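Local coordinates for ankyrin repeat family protein (Enterococcus faecalis, PDB 3HRA) that is of unknown function but is built from ankyrin repeats, a scaffold that in other proteins commonly binds partner proteins, at residues A[107-112]-A[123-128]; A[145-150]-A[159-164]. All coordinates share one frame; numbering follows the deposited sequence.

Contact 1 of 2, residues A[107-112]-A[123-128]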
# COMPACT_ATOMS: atom_id res chain seq x y z
N GLY A 107 -4.50 4.77 8.08
CA GLY A 107 -3.96 3.44 7.89
C GLY A 107 -2.55 3.43 7.31
O GLY A 107 -1.98 4.48 6.97
N ASN A 108 -1.99 2.23 7.20
CA ASN A 108 -0.67 2.03 6.61
C ASN A 108 -0.78 1.40 5.21
O ASN A 108 -1.82 1.51 4.57
CB ASN A 108 0.16 1.12 7.53
CG ASN A 108 -0.51 -0.21 7.80
OD1 ASN A 108 -1.57 -0.52 7.25
ND2 ASN A 108 0.10 -1.00 8.69
N ALA A 109 0.28 0.75 4.73
CA ALA A 109 0.18 0.07 3.44
C ALA A 109 -0.51 -1.30 3.51
O ALA A 109 -1.15 -1.72 2.54
CB ALA A 109 1.56 -0.06 2.77
N LEU A 110 -0.42 -1.96 4.66
CA LEU A 110 -0.88 -3.34 4.83
C LEU A 110 -2.41 -3.48 5.00
O LEU A 110 -3.02 -4.38 4.45
CB LEU A 110 -0.15 -3.97 6.02
CG LEU A 110 -0.40 -5.43 6.40
CD1 LEU A 110 -0.24 -6.34 5.21
CD2 LEU A 110 0.54 -5.86 7.53
N ILE A 111 -3.01 -2.58 5.78
CA ILE A 111 -4.46 -2.63 5.97
C ILE A 111 -5.25 -2.62 4.65
O ILE A 111 -6.05 -3.51 4.42
CB ILE A 111 -4.95 -1.54 6.94
CG1 ILE A 111 -4.39 -1.81 8.35
CG2 ILE A 111 -6.47 -1.52 6.97
CD1 ILE A 111 -4.67 -0.69 9.38
N PRO A 112 -5.02 -1.61 3.78
CA PRO A 112 -5.75 -1.58 2.51
C PRO A 112 -5.32 -2.70 1.56
O PRO A 112 -6.14 -3.18 0.79
CB PRO A 112 -5.38 -0.21 1.90
CG PRO A 112 -4.34 0.38 2.77
CD PRO A 112 -4.12 -0.46 3.97
N LYS A 123 1.88 -10.48 1.53
CA LYS A 123 3.02 -11.37 1.75
C LYS A 123 4.30 -10.58 1.76
O LYS A 123 5.14 -10.76 2.65
CB LYS A 123 3.10 -12.43 0.66
CG LYS A 123 2.00 -13.45 0.68
CD LYS A 123 2.06 -14.36 -0.55
CE LYS A 123 0.85 -15.31 -0.60
NZ LYS A 123 0.48 -15.73 -1.99
N LEU A 124 4.43 -9.71 0.77
CA LEU A 124 5.60 -8.85 0.64
C LEU A 124 5.81 -8.00 1.90
O LEU A 124 6.92 -7.94 2.45
CB LEU A 124 5.41 -7.94 -0.57
CG LEU A 124 6.47 -7.87 -1.65
CD1 LEU A 124 6.98 -9.24 -2.01
CD2 LEU A 124 5.85 -7.17 -2.87
N LEU A 125 4.74 -7.36 2.36
CA LEU A 125 4.85 -6.49 3.52
C LEU A 125 5.13 -7.28 4.80
O LEU A 125 5.91 -6.84 5.65
CB LEU A 125 3.59 -5.63 3.67
CG LEU A 125 3.36 -4.62 2.54
CD1 LEU A 125 1.91 -4.18 2.52
CD2 LEU A 125 4.30 -3.42 2.65
N LEU A 126 4.51 -8.46 4.93
CA LEU A 126 4.79 -9.31 6.08
C LEU A 126 6.26 -9.80 6.09
O LEU A 126 6.92 -9.76 7.13
CB LEU A 126 3.81 -10.48 6.14
CG LEU A 126 2.34 -10.11 6.43
CD1 LEU A 126 1.44 -11.33 6.36
CD2 LEU A 126 2.21 -9.43 7.78
N GLU A 127 6.77 -10.22 4.93
CA GLU A 127 8.14 -10.74 4.82
C GLU A 127 9.21 -9.68 5.06
O GLU A 127 10.14 -9.90 5.83
CB GLU A 127 8.38 -11.42 3.45
CG GLU A 127 7.50 -12.63 3.19
CD GLU A 127 7.76 -13.28 1.82
OE1 GLU A 127 8.63 -12.77 1.06
OE2 GLU A 127 7.10 -14.29 1.52
N ASP A 128 9.09 -8.53 4.39
CA ASP A 128 10.17 -7.53 4.41
C ASP A 128 9.69 -6.08 4.47
O ASP A 128 10.31 -5.19 3.88
CB ASP A 128 11.11 -7.71 3.21
CG ASP A 128 12.06 -8.91 3.36
OD1 ASP A 128 12.58 -9.15 4.48
OD2 ASP A 128 12.27 -9.62 2.35
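The turn carrying A109 and L110, which pack on L125, is capped by a hydrogen bond from I111 N to N108 OD1, 2.9 Å. It is nearly straight, with an N-H...O angle of 174°, and the donor is tilted 25° from the plane of the side-chain carbonyl. The bond caps the turn leading into helix 110-115. The buried amide oxygen thus has a partner.

No hydrogen bond crosses the contact; it is van der Waals packing, mostly between apolar side chains. L125 reaches out from helix 119-128 and puts one methyl, CD1, on the backbone of the turn. That methyl lies 3.7 Å from L110 CA and 3.9 Å from A109 C. A109 CB lies 4.1 Å from the same methyl, L125 CD1. L110 has CG anti to its backbone N (chi1 -178°), which carries its branches along L125 in the opposing direction. Its CD1 meets CD1 and CB of L125. The other methyl, L110 CD2, touches L126 CD2 at 3.9 Å, where the two side chains cross at about a right angle.

Y76 of helix 75-81 packs on both A109 and L125. The sequence from N108 to I111 is Asn-Ala-Leu-Ile, where many ankyrin repeats have Thr-Pro-Leu-His. A capped turn with its leucine buried against the following antiparallel helix is characteristic of the paired helices of an ankyrin repeat.

Contact 2 of 2, residues A[145-150]-A[159-164]; sequences IEAVGL and DIVKLL
Helices 145-149 and 159-164 run nearly antiparallel, with 152° between their N-to-C directions and axes 9.6 Å apart at closest approach. The backbones come nearest at A147 and V161, whose CA atoms are 6.7 Å apart. No hydrogen bond joins the two segments, and the four touching residues are all buried.

A147 points its methyl toward the other helix. A147 CB rests 3.9 Å from I160 CG2 and, more loosely, 4.4 Å from V161 CG2. It therefore faces both I160 and V161, which are consecutive on the second helix. In I160 the short branch makes this touch: CG2 stands anti to the backbone N, while the longer CG1-CD1 branch lies anti to the carbonyl carbon. I160 also packs on A114 and I119 of the preceding pair of helices.

V148 and V161 supply the tightest touch. V148 CG2 meets V161 CG2 at 3.6 Å, one methyl to one methyl, and the two side chains cross obliquely. Both valines have nearly the same first torsion, 173° and 169°, which places each touching CG2 beside its own backbone N. V148 packs further on Y184 and A185 of helix 181-188, joining this pair of helices to the last pair.

Within helix 143-149, I145 O receives a short bond of 2.7 Å from G149 N and a weak one from V148 N.

Both segments lie in the predicted ankyrin repeat 139-176. That range spans 38 residues against the canonical 33. Small residues and branched aliphatics between two antiparallel helices form the usual interior of an ankyrin repeat.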
# COMPACT_ATOMS: atom_id res chain seq x y z
N ILE A 145 -9.37 -7.38 10.60
CA ILE A 145 -10.76 -6.94 10.71
C ILE A 145 -11.30 -6.51 9.36
O ILE A 145 -12.43 -6.87 9.00
CB ILE A 145 -10.94 -5.82 11.76
CG1 ILE A 145 -10.78 -6.41 13.17
CG2 ILE A 145 -12.30 -5.19 11.63
CD1 ILE A 145 -10.62 -5.37 14.27
N GLU A 146 -10.52 -5.74 8.60
CA GLU A 146 -10.99 -5.30 7.29
C GLU A 146 -11.16 -6.50 6.35
O GLU A 146 -12.16 -6.58 5.63
CB GLU A 146 -10.06 -4.24 6.67
CG GLU A 146 -10.06 -2.91 7.43
CD GLU A 146 -9.84 -1.69 6.51
OE1 GLU A 146 -9.62 -1.87 5.29
OE2 GLU A 146 -9.91 -0.55 7.00
N ALA A 147 -10.18 -7.41 6.34
CA ALA A 147 -10.26 -8.59 5.49
C ALA A 147 -11.50 -9.45 5.78
O ALA A 147 -12.04 -10.08 4.87
CB ALA A 147 -8.99 -9.43 5.60
N VAL A 148 -11.93 -9.48 7.04
CA VAL A 148 -13.10 -10.26 7.44
C VAL A 148 -14.40 -9.47 7.30
O VAL A 148 -15.34 -9.92 6.65
CB VAL A 148 -12.99 -10.73 8.90
CG1 VAL A 148 -14.31 -11.39 9.35
CG2 VAL A 148 -11.84 -11.73 9.03
N GLY A 149 -14.44 -8.28 7.90
CA GLY A 149 -15.70 -7.56 8.08
C GLY A 149 -16.14 -6.69 6.93
O GLY A 149 -17.34 -6.44 6.75
N LEU A 150 -15.20 -6.22 6.14
CA LEU A 150 -15.53 -5.28 5.09
C LEU A 150 -15.76 -5.98 3.76
O LEU A 150 -16.24 -5.37 2.82
CB LEU A 150 -14.45 -4.21 4.95
CG LEU A 150 -14.59 -3.00 5.89
CD1 LEU A 150 -14.83 -3.41 7.33
CD2 LEU A 150 -13.36 -2.11 5.79
N ASP A 159 -8.06 -16.94 2.39
CA ASP A 159 -6.60 -17.09 2.26
C ASP A 159 -5.84 -15.93 2.94
O ASP A 159 -4.78 -16.14 3.54
CB ASP A 159 -6.20 -17.20 0.79
CG ASP A 159 -6.54 -18.57 0.16
OD1 ASP A 159 -6.86 -19.53 0.90
OD2 ASP A 159 -6.48 -18.68 -1.08
N ILE A 160 -6.37 -14.72 2.83
CA ILE A 160 -5.73 -13.56 3.45
C ILE A 160 -5.81 -13.67 4.97
O ILE A 160 -4.83 -13.42 5.67
CB ILE A 160 -6.31 -12.23 2.94
CG1 ILE A 160 -5.85 -11.97 1.50
CG2 ILE A 160 -5.89 -11.06 3.85
CD1 ILE A 160 -6.65 -10.92 0.76
N VAL A 161 -6.97 -14.10 5.48
CA VAL A 161 -7.10 -14.35 6.92
C VAL A 161 -6.08 -15.39 7.42
O VAL A 161 -5.43 -15.19 8.45
CB VAL A 161 -8.55 -14.76 7.28
CG1 VAL A 161 -8.62 -15.27 8.73
CG2 VAL A 161 -9.48 -13.59 7.08
N LYS A 162 -5.93 -16.50 6.70
CA LYS A 162 -4.98 -17.54 7.09
C LYS A 162 -3.54 -17.02 7.11
O LYS A 162 -2.80 -17.29 8.06
CB LYS A 162 -5.08 -18.74 6.14
CG LYS A 162 -4.17 -19.87 6.53
CD LYS A 162 -4.70 -20.61 7.77
CE LYS A 162 -3.92 -21.90 7.98
NZ LYS A 162 -4.38 -22.63 9.20
N LEU A 163 -3.16 -16.31 6.05
CA LEU A 163 -1.85 -15.67 5.93
C LEU A 163 -1.57 -14.77 7.15
O LEU A 163 -0.49 -14.85 7.74
CB LEU A 163 -1.80 -14.82 4.66
CG LEU A 163 -0.51 -14.66 3.85
CD1 LEU A 163 -0.52 -13.32 3.10
CD2 LEU A 163 0.76 -14.84 4.67
N LEU A 164 -2.53 -13.93 7.52
CA LEU A 164 -2.37 -13.02 8.67
C LEU A 164 -2.21 -13.79 9.98
O LEU A 164 -1.35 -13.46 10.80
CB LEU A 164 -3.55 -12.01 8.77
CG LEU A 164 -3.60 -10.96 7.66
CD1 LEU A 164 -4.94 -10.22 7.62
CD2 LEU A 164 -2.44 -9.98 7.83

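Contact 1 closes before contact 2 opens along the chain, and their centres lie about 13 Å apart. Each joins two consecutive helices: 110-115 with 119-128, then 143-149 with 155-166. The pairs stack directly. I111 CG2 packs on E146 CD at 3.4 Å between the first helices. Between the second helices, K123 CG meets L163 CD1 at 3.5 Å and L126 CD1 meets L163 CD2 at 4.0 Å. The centre of contact 1 is about 7 Å from the centre of the chain, and that of contact 2 about 16 Å from it, toward the C-terminal end. Together they are neighbouring layers of one ankyrin stack, in which each helix pair packs on the next.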